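Local coordinates for protein lytic Polysaccharide Monooxygenase (Phytophthora infestans, PDB 6Z5Y) that probably cleaves pectin oxidatively, as a copper-dependent monooxygenase domain secreted by the pathogen during plant infection, at residues V56-F66 with M144-L152; G93-E101 with N112-G120. All blocks are in the same frame, centred on the assembly; numbering follows the deposited sequence.

Contact 1 (V56-F66 with M144-L152)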
loop_
_atom_site.group_PDB
_atom_site.type_symbol
_atom_site.label_atom_id
_atom_site.label_comp_id
_atom_site.label_asym_id
_atom_site.label_seq_id
_atom_site.Cartn_x
_atom_site.Cartn_y
_atom_site.Cartn_z
ATOM N N VAL A 56 0.476 -6.362 -5.764
ATOM C CA VAL A 56 0.709 -6.545 -4.318
ATOM C C VAL A 56 -0.522 -7.160 -3.650
ATOM O O VAL A 56 -0.357 -7.982 -2.743
ATOM C CB VAL A 56 1.171 -5.239 -3.661
ATOM C CG1 VAL A 56 1.482 -5.463 -2.195
ATOM C CG2 VAL A 56 2.400 -4.673 -4.356
ATOM N N ARG A 57 -1.714 -6.772 -4.077
ATOM C CA ARG A 57 -2.914 -7.346 -3.471
ATOM C C ARG A 57 -2.915 -8.858 -3.648
ATOM O O ARG A 57 -3.263 -9.590 -2.694
ATOM C CB ARG A 57 -4.173 -6.735 -4.092
ATOM C CG ARG A 57 -5.433 -7.310 -3.482
ATOM C CD ARG A 57 -6.663 -6.551 -3.945
ATOM N NE ARG A 57 -7.818 -7.020 -3.181
ATOM C CZ ARG A 57 -9.030 -6.473 -3.272
ATOM N NH1 ARG A 57 -9.249 -5.525 -4.158
ATOM N NH2 ARG A 57 -9.999 -6.833 -2.451
ATOM N N SER A 58 -2.556 -9.342 -4.820
ATOM C CA SER A 58 -2.533 -10.788 -5.146
ATOM C C SER A 58 -1.466 -11.489 -4.300
ATOM O O SER A 58 -1.597 -12.653 -3.978
ATOM C CB SER A 58 -2.276 -11.012 -6.619
ATOM O OG SER A 58 -3.361 -10.503 -7.396
ATOM N N LEU A 59 -0.357 -10.804 -4.066
ATOM C CA LEU A 59 0.734 -11.350 -3.240
ATOM C C LEU A 59 0.287 -11.527 -1.790
ATOM O O LEU A 59 0.611 -12.542 -1.153
ATOM C CB LEU A 59 1.951 -10.434 -3.328
ATOM C CG LEU A 59 3.159 -10.781 -2.461
ATOM C CD1 LEU A 59 3.764 -12.094 -2.908
ATOM C CD2 LEU A 59 4.155 -9.642 -2.534
ATOM N N MET A 60 -0.409 -10.532 -1.278
ATOM C CA MET A 60 -0.722 -10.499 0.169
ATOM C C MET A 60 -2.036 -11.211 0.518
ATOM O O MET A 60 -2.082 -11.880 1.565
ATOM C CB MET A 60 -0.769 -9.059 0.677
ATOM C CG MET A 60 0.564 -8.356 0.582
ATOM S SD MET A 60 0.533 -6.841 1.520
ATOM C CE MET A 60 2.184 -6.230 1.203
ATOM N N ASP A 61 -3.097 -11.008 -0.253
ATOM C CA ASP A 61 -4.419 -11.482 0.163
ATOM C C ASP A 61 -4.397 -13.002 0.324
ATOM O O ASP A 61 -3.988 -13.739 -0.564
ATOM C CB ASP A 61 -5.474 -11.115 -0.860
ATOM C CG ASP A 61 -6.044 -9.718 -0.777
ATOM O OD1 ASP A 61 -5.619 -8.931 0.110
ATOM O OD2 ASP A 61 -6.976 -9.446 -1.579
ATOM N N GLY A 62 -4.875 -13.469 1.461
ATOM C CA GLY A 62 -4.958 -14.904 1.727
ATOM C C GLY A 62 -3.627 -15.564 2.020
ATOM O O GLY A 62 -3.586 -16.803 2.147
ATOM N N ASN A 63 -2.562 -14.807 2.102
ATOM C CA ASN A 63 -1.228 -15.388 2.320
ATOM C C ASN A 63 -0.854 -15.149 3.756
ATOM O O ASN A 63 -0.636 -14.011 4.162
ATOM C CB ASN A 63 -0.223 -14.729 1.410
ATOM C CG ASN A 63 1.152 -15.281 1.536
ATOM O OD1 ASN A 63 1.450 -15.998 2.514
ATOM N ND2 ASN A 63 1.965 -14.856 0.581
ATOM N N PRO A 64 -0.826 -16.189 4.602
ATOM C CA PRO A 64 -0.724 -15.903 6.044
ATOM C C PRO A 64 0.542 -15.186 6.477
ATOM O O PRO A 64 0.467 -14.510 7.484
ATOM C CB PRO A 64 -0.893 -17.233 6.719
ATOM C CG PRO A 64 -0.570 -18.212 5.636
ATOM C CD PRO A 64 -0.940 -17.615 4.287
ATOM N N VAL A 65 1.638 -15.298 5.748
ATOM C CA VAL A 65 2.852 -14.619 6.232
ATOM C C VAL A 65 2.709 -13.111 6.131
ATOM O O VAL A 65 3.526 -12.412 6.735
ATOM C CB VAL A 65 4.163 -15.083 5.596
ATOM C CG1 VAL A 65 4.415 -16.537 5.878
ATOM C CG2 VAL A 65 4.270 -14.703 4.142
ATOM N N PHE A 66 1.713 -12.609 5.405
ATOM C CA PHE A 66 1.488 -11.156 5.330
ATOM C C PHE A 66 0.577 -10.665 6.441
ATOM O O PHE A 66 0.377 -9.447 6.524
ATOM C CB PHE A 66 1.024 -10.748 3.939
ATOM C CG PHE A 66 2.140 -10.814 2.960
ATOM C CD1 PHE A 66 3.053 -9.785 2.953
ATOM C CD2 PHE A 66 2.348 -11.880 2.119
ATOM C CE1 PHE A 66 4.108 -9.768 2.069
ATOM C CE2 PHE A 66 3.421 -11.889 1.247
ATOM C CZ PHE A 66 4.303 -10.821 1.229
ATOM N N MET A 144 -15.046 -0.136 -0.581
ATOM C CA MET A 144 -13.894 -0.270 0.307
ATOM C C MET A 144 -12.630 0.114 -0.457
ATOM O O MET A 144 -12.253 -0.555 -1.435
ATOM C CB MET A 144 -13.761 -1.711 0.792
ATOM C CG MET A 144 -12.677 -1.893 1.848
ATOM S SD MET A 144 -12.958 -0.958 3.353
ATOM C CE MET A 144 -14.544 -1.605 3.817
ATOM N N LEU A 145 -11.960 1.150 0.030
ATOM C CA LEU A 145 -10.608 1.457 -0.476
ATOM C C LEU A 145 -9.629 0.522 0.215
ATOM O O LEU A 145 -9.686 0.332 1.420
ATOM C CB LEU A 145 -10.263 2.909 -0.201
ATOM C CG LEU A 145 -8.870 3.336 -0.695
ATOM C CD1 LEU A 145 -8.839 4.833 -1.005
ATOM C CD2 LEU A 145 -7.773 3.026 0.321
ATOM N N ARG A 146 -8.765 -0.102 -0.574
ATOM C CA ARG A 146 -7.688 -0.912 -0.008
ATOM C C ARG A 146 -6.366 -0.426 -0.546
ATOM O O ARG A 146 -6.188 -0.271 -1.762
ATOM C CB ARG A 146 -7.891 -2.394 -0.277
ATOM C CG ARG A 146 -9.068 -2.968 0.501
ATOM C CD ARG A 146 -9.241 -4.454 0.264
ATOM N NE ARG A 146 -10.326 -5.041 1.054
ATOM C CZ ARG A 146 -11.616 -5.052 0.710
ATOM N NH1 ARG A 146 -12.023 -4.533 -0.442
ATOM N NH2 ARG A 146 -12.510 -5.607 1.514
ATOM N N PHE A 147 -5.442 -0.194 0.370
ATOM C CA PHE A 147 -4.050 0.193 0.061
ATOM C C PHE A 147 -3.152 -0.960 0.418
ATOM O O PHE A 147 -3.302 -1.549 1.512
ATOM C CB PHE A 147 -3.690 1.426 0.882
ATOM C CG PHE A 147 -2.260 1.876 0.781
ATOM C CD1 PHE A 147 -1.783 2.372 -0.416
ATOM C CD2 PHE A 147 -1.382 1.739 1.840
ATOM C CE1 PHE A 147 -0.464 2.825 -0.492
ATOM C CE2 PHE A 147 -0.072 2.170 1.758
ATOM C CZ PHE A 147 0.385 2.712 0.589
ATOM N N TYR A 148 -2.211 -1.243 -0.454
ATOM C CA TYR A 148 -1.170 -2.256 -0.229
ATOM C C TYR A 148 0.164 -1.635 -0.587
ATOM O O TYR A 148 0.289 -1.057 -1.681
ATOM C CB TYR A 148 -1.405 -3.468 -1.106
ATOM C CG TYR A 148 -2.703 -4.198 -0.891
ATOM C CD1 TYR A 148 -3.877 -3.798 -1.490
ATOM C CD2 TYR A 148 -2.743 -5.331 -0.080
ATOM C CE1 TYR A 148 -5.067 -4.508 -1.260
ATOM C CE2 TYR A 148 -3.903 -6.043 0.154
ATOM C CZ TYR A 148 -5.072 -5.626 -0.436
ATOM O OH TYR A 148 -6.255 -6.315 -0.260
ATOM N N TRP A 149 1.140 -1.865 0.255
ATOM C CA TRP A 149 2.502 -1.365 0.003
ATOM C C TRP A 149 3.470 -2.438 0.501
ATOM O O TRP A 149 3.405 -2.846 1.671
ATOM C CB TRP A 149 2.729 -0.040 0.726
ATOM C CG TRP A 149 4.086 0.582 0.625
ATOM C CD1 TRP A 149 4.984 0.485 -0.391
ATOM C CD2 TRP A 149 4.645 1.481 1.592
ATOM N NE1 TRP A 149 6.091 1.235 -0.101
ATOM C CE2 TRP A 149 5.895 1.890 1.092
ATOM C CE3 TRP A 149 4.191 2.000 2.808
ATOM C CZ2 TRP A 149 6.711 2.786 1.798
ATOM C CZ3 TRP A 149 4.999 2.862 3.503
ATOM C CH2 TRP A 149 6.238 3.254 3.013
ATOM N N LEU A 150 4.315 -2.907 -0.401
ATOM C CA LEU A 150 5.416 -3.812 -0.037
ATOM C C LEU A 150 6.686 -2.994 -0.011
ATOM O O LEU A 150 7.261 -2.667 -1.063
ATOM C CB LEU A 150 5.501 -4.925 -1.059
ATOM C CG LEU A 150 6.497 -6.017 -0.693
ATOM C CD1 LEU A 150 5.967 -6.847 0.442
ATOM C CD2 LEU A 150 6.895 -6.850 -1.870
ATOM N N ALA A 151 7.070 -2.594 1.206
ATOM C CA ALA A 151 8.278 -1.792 1.386
ATOM C C ALA A 151 9.465 -2.730 1.460
ATOM O O ALA A 151 9.421 -3.808 2.070
ATOM C CB ALA A 151 8.163 -0.966 2.630
ATOM N N LEU A 152 10.519 -2.339 0.783
ATOM C CA LEU A 152 11.800 -3.067 0.712
ATOM C C LEU A 152 12.805 -2.239 1.510
ATOM O O LEU A 152 12.991 -1.046 1.205
ATOM C CB LEU A 152 12.220 -3.199 -0.751
ATOM C CG LEU A 152 11.161 -3.749 -1.700
ATOM C CD1 LEU A 152 11.663 -3.630 -3.130
ATOM C CD2 LEU A 152 10.821 -5.199 -1.363
#

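Contact 2 (G93-E101 with N112-G120). With CU (copper (II) ion), chain C.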
loop_
_atom_site.group_PDB
_atom_site.type_symbol
_atom_site.label_atom_id
_atom_site.label_comp_id
_atom_site.label_asym_id
_atom_site.label_seq_id
_atom_site.Cartn_x
_atom_site.Cartn_y
_atom_site.Cartn_z
ATOM N N GLY A 93 5.610 11.481 4.320
ATOM C CA GLY A 93 6.327 11.128 3.103
ATOM C C GLY A 93 6.650 9.661 3.057
ATOM O O GLY A 93 6.593 8.969 4.097
ATOM N N ILE A 94 7.041 9.204 1.890
ATOM C CA ILE A 94 7.384 7.788 1.690
ATOM C C ILE A 94 8.910 7.624 1.684
ATOM O O ILE A 94 9.574 8.250 0.845
ATOM C CB ILE A 94 6.738 7.255 0.404
ATOM C CG1 ILE A 94 5.215 7.287 0.486
ATOM C CG2 ILE A 94 7.284 5.876 0.096
ATOM C CD1 ILE A 94 4.534 6.997 -0.827
ATOM N N VAL A 95 9.438 6.822 2.611
ATOM C CA VAL A 95 10.902 6.724 2.802
ATOM C C VAL A 95 11.405 5.329 2.564
ATOM O O VAL A 95 12.567 5.100 2.873
ATOM C CB VAL A 95 11.367 7.214 4.195
ATOM C CG1 VAL A 95 10.883 8.601 4.518
ATOM C CG2 VAL A 95 11.015 6.207 5.296
ATOM N N HIS A 96 10.598 4.409 2.043
ATOM C CA HIS A 96 11.085 3.081 1.644
ATOM C C HIS A 96 10.719 2.835 0.198
ATOM O O HIS A 96 9.617 3.205 -0.211
ATOM C CB HIS A 96 10.475 1.950 2.471
ATOM C CG HIS A 96 10.460 2.209 3.940
ATOM N ND1 HIS A 96 11.600 2.408 4.686
ATOM C CD2 HIS A 96 9.440 2.229 4.815
ATOM C CE1 HIS A 96 11.250 2.594 5.951
ATOM N NE2 HIS A 96 9.937 2.469 6.068
ATOM N N ALA A 97 11.620 2.206 -0.542
ATOM C CA ALA A 97 11.341 1.759 -1.909
ATOM C C ALA A 97 10.309 0.639 -1.900
ATOM O O ALA A 97 10.138 -0.071 -0.922
ATOM C CB ALA A 97 12.586 1.292 -2.579
ATOM N N GLY A 98 9.643 0.461 -3.030
ATOM C CA GLY A 98 8.823 -0.731 -3.293
ATOM C C GLY A 98 7.453 -0.378 -3.853
ATOM O O GLY A 98 7.035 0.787 -3.821
ATOM N N PRO A 99 6.755 -1.389 -4.365
ATOM C CA PRO A 99 5.502 -1.152 -5.062
ATOM C C PRO A 99 4.336 -0.902 -4.102
ATOM O O PRO A 99 4.266 -1.450 -2.999
ATOM C CB PRO A 99 5.292 -2.471 -5.815
ATOM C CG PRO A 99 5.986 -3.504 -4.941
ATOM C CD PRO A 99 7.211 -2.785 -4.417
ATOM N N CYS A 100 3.386 -0.122 -4.587
ATOM C CA CYS A 100 2.151 0.108 -3.840
ATOM C C CYS A 100 1.018 0.283 -4.828
ATOM O O CYS A 100 1.204 0.492 -6.047
ATOM C CB CYS A 100 2.257 1.241 -2.832
ATOM S SG CYS A 100 1.995 2.903 -3.455
ATOM N N GLU A 101 -0.196 0.170 -4.295
ATOM C CA GLU A 101 -1.390 0.234 -5.124
ATOM C C GLU A 101 -2.596 0.547 -4.262
ATOM O O GLU A 101 -2.620 0.295 -3.059
ATOM C CB GLU A 101 -1.545 -1.045 -5.926
ATOM C CG GLU A 101 -1.694 -2.263 -5.056
ATOM C CD GLU A 101 -1.403 -3.568 -5.775
ATOM O OE1 GLU A 101 -0.290 -3.701 -6.339
ATOM O OE2 GLU A 101 -2.229 -4.477 -5.704
ATOM N N ASN A 112 1.927 1.624 -8.741
ATOM C CA ASN A 112 3.288 2.052 -9.150
ATOM C C ASN A 112 4.306 1.065 -8.601
ATOM O O ASN A 112 4.149 0.546 -7.483
ATOM C CB ASN A 112 3.584 3.477 -8.692
ATOM C CG ASN A 112 4.748 4.098 -9.408
ATOM O OD1 ASN A 112 5.896 3.868 -9.062
ATOM N ND2 ASN A 112 4.458 4.871 -10.439
ATOM N N ASP A 113 5.332 0.811 -9.395
ATOM C CA ASP A 113 6.376 -0.142 -8.982
ATOM C C ASP A 113 7.265 0.414 -7.876
ATOM O O ASP A 113 7.962 -0.362 -7.178
ATOM C CB ASP A 113 7.238 -0.488 -10.190
ATOM C CG ASP A 113 6.498 -1.295 -11.254
ATOM O OD1 ASP A 113 5.462 -1.922 -10.927
ATOM O OD2 ASP A 113 6.998 -1.278 -12.380
ATOM N N ASP A 114 7.275 1.725 -7.705
ATOM C CA ASP A 114 8.115 2.327 -6.650
ATOM C C ASP A 114 7.456 3.615 -6.162
ATOM O O ASP A 114 7.719 4.697 -6.653
ATOM C CB ASP A 114 9.531 2.610 -7.117
ATOM C CG ASP A 114 10.352 3.225 -5.997
ATOM O OD1 ASP A 114 10.266 2.713 -4.877
ATOM O OD2 ASP A 114 11.087 4.188 -6.274
ATOM N N CYS A 115 6.589 3.464 -5.187
ATOM C CA CYS A 115 5.829 4.608 -4.698
ATOM C C CYS A 115 6.711 5.711 -4.136
ATOM O O CYS A 115 6.355 6.895 -4.325
ATOM C CB CYS A 115 4.742 4.160 -3.739
ATOM S SG CYS A 115 3.545 3.224 -4.718
ATOM N N GLN A 116 7.863 5.379 -3.591
ATOM C CA GLN A 116 8.808 6.379 -3.062
ATOM C C GLN A 116 9.167 7.411 -4.137
ATOM O O GLN A 116 9.200 8.600 -3.815
ATOM C CB GLN A 116 10.045 5.657 -2.540
ATOM C CG GLN A 116 11.082 6.593 -1.953
ATOM C CD GLN A 116 12.234 5.864 -1.315
ATOM O OE1 GLN A 116 12.388 5.922 -0.099
ATOM N NE2 GLN A 116 13.001 5.136 -2.124
ATOM N N SER A 117 9.494 6.960 -5.338
ATOM C CA SER A 117 9.923 7.889 -6.394
ATOM C C SER A 117 8.714 8.532 -7.061
ATOM O O SER A 117 8.842 9.626 -7.567
ATOM C CB SER A 117 10.843 7.232 -7.387
ATOM O OG SER A 117 10.291 6.081 -7.982
ATOM N N ALA A 118 7.551 7.917 -7.059
ATOM C CA ALA A 118 6.400 8.428 -7.827
ATOM C C ALA A 118 5.631 9.495 -7.067
ATOM O O ALA A 118 5.048 10.363 -7.719
ATOM C CB ALA A 118 5.495 7.300 -8.200
ATOM N N TYR A 119 5.523 9.369 -5.750
ATOM C CA TYR A 119 4.499 10.103 -4.954
ATOM C C TYR A 119 5.063 10.929 -3.825
ATOM O O TYR A 119 4.245 11.655 -3.212
ATOM C CB TYR A 119 3.433 9.177 -4.404
ATOM C CG TYR A 119 2.798 8.380 -5.506
ATOM C CD1 TYR A 119 2.117 8.988 -6.557
ATOM C CD2 TYR A 119 2.889 6.994 -5.496
ATOM C CE1 TYR A 119 1.585 8.220 -7.578
ATOM C CE2 TYR A 119 2.306 6.219 -6.478
ATOM C CZ TYR A 119 1.686 6.834 -7.543
ATOM O OH TYR A 119 1.199 6.022 -8.529
ATOM N N GLY A 120 6.334 10.827 -3.585
ATOM C CA GLY A 120 6.928 11.735 -2.604
ATOM C C GLY A 120 8.303 12.170 -3.024
ATOM O O GLY A 120 8.708 11.883 -4.155
HETATM CU CU CU C . 8.906 2.604 7.676
HETATM O O HOH W 1 7.714 2.887 -2.173
#

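Contact 1 (V56-F66 with M144-L152)
With CG set beside the backbone N (chi1 -61°), the ring of Y148 points toward helix 56-60, where R57, its CG anti to the backbone N (chi1 -180°) and its chain extended to NE, runs across the ring face. This is a short helix packed on the strand 143-155 of the antiparallel sheet in the immunoglobulin-like sandwich of lytic polysaccharide monooxygenases; the short segments lie nearly at right angles, 81° apart.

R57 CA stands almost over the middle of the Y148 ring, 3.8 Å from its centroid, a CH-pi contact. Further out, the Y148 hydroxyl donates to D61 OD1 at 2.7 Å, on the syn side of the carboxylate. D61 is the first residue past the helix, and its other oxygen, OD2, takes a salt bridge from R57 NE at 3.0 Å, so one carboxylate holds both the phenol and the guanidinium. R57 NH1 bonds to D105 O, the group also meets W103 in a cation-pi contact, and R146 CD lies over one face. R57 NH2 and R146 NH1 lie 3.7 Å apart, a closeness of like charges that the D61 carboxylate and D105 O probably offset.

Apolar chains fill the other end. V56 CG1 rests on Y148 CB at 3.7 Å, and the fork of L150 sends its methyls to two partners: CD2 meets L59 CD2, and CD1 takes F66 CE1 at 3.8 Å. M60, unbranched and extended, runs past the Y148 ring to W149 and L150, with SD at the ring edge, 3.9 Å from Y148 CD2, in a Met-aromatic contact, and its methyl CE 3.6 Å from W149 O.

Contact 2 (G93-E101 with N112-G120)
The Y119 ring, which C100 SG approaches obliquely, carries A118 CB over the centre of one face and C115 CB at its edge. The imidazole of H96 has V95 CG2 over one face, towards the rim, and at its edge NE2 binds the copper ion at 1.9 Å; the amide of Q116 lies alongside A97, its NE2 bonded to D37 OD2.

Here the chain leaves the copper histidine loop and enters strand 100-104 of the LPMO sandwich, with the hairpin's return strand leading into helix 115-119. C100 and N112 form an antiparallel hydrogen-bonded pair, beside which the C100-C115 disulfide ties strand to helix covalently. With CG anti to the backbone N (chi1 -180°), D114, the N-cap, turns its carboxylate back to G98: OD1 receives G98 N at 3.0 Å, a straight bond of 164°, while OD2 accepts from S117 OG at 2.7 Å. G98, with phi 133°, adopts a backbone shape that suits glycine, and its carbonyl accepts from C115 N at 3.0 Å. I94 fits its branched chain against the helix, CG2 lying 3.5 Å from Q116 CA. A water accepts from Q116 N and donates to H96 O and G98 O, each of those two at 2.8 Å.

Strands 143-155 and 100-104 are neighbours in the five-stranded sheet, and contacts 1 and 2, with centres about 15 Å apart, meet across that pair. Along the chain, 93-101 with 112-120 is nested inside the loop closed by 56-66 with 144-152. E101 joins them: its OE1 lies 2.8 Å from V56 N and its OE2 2.9 Å from R57 N, probable hydrogen bonds that hold the start of helix 56-60 to the strand of contact 2. W149 CD1 packs 3.3 Å from P99 O. W149 also stacks on Y164, which binds copper with H1 and H96; the nearest atom of the W149 side chain is about 5 Å from the copper.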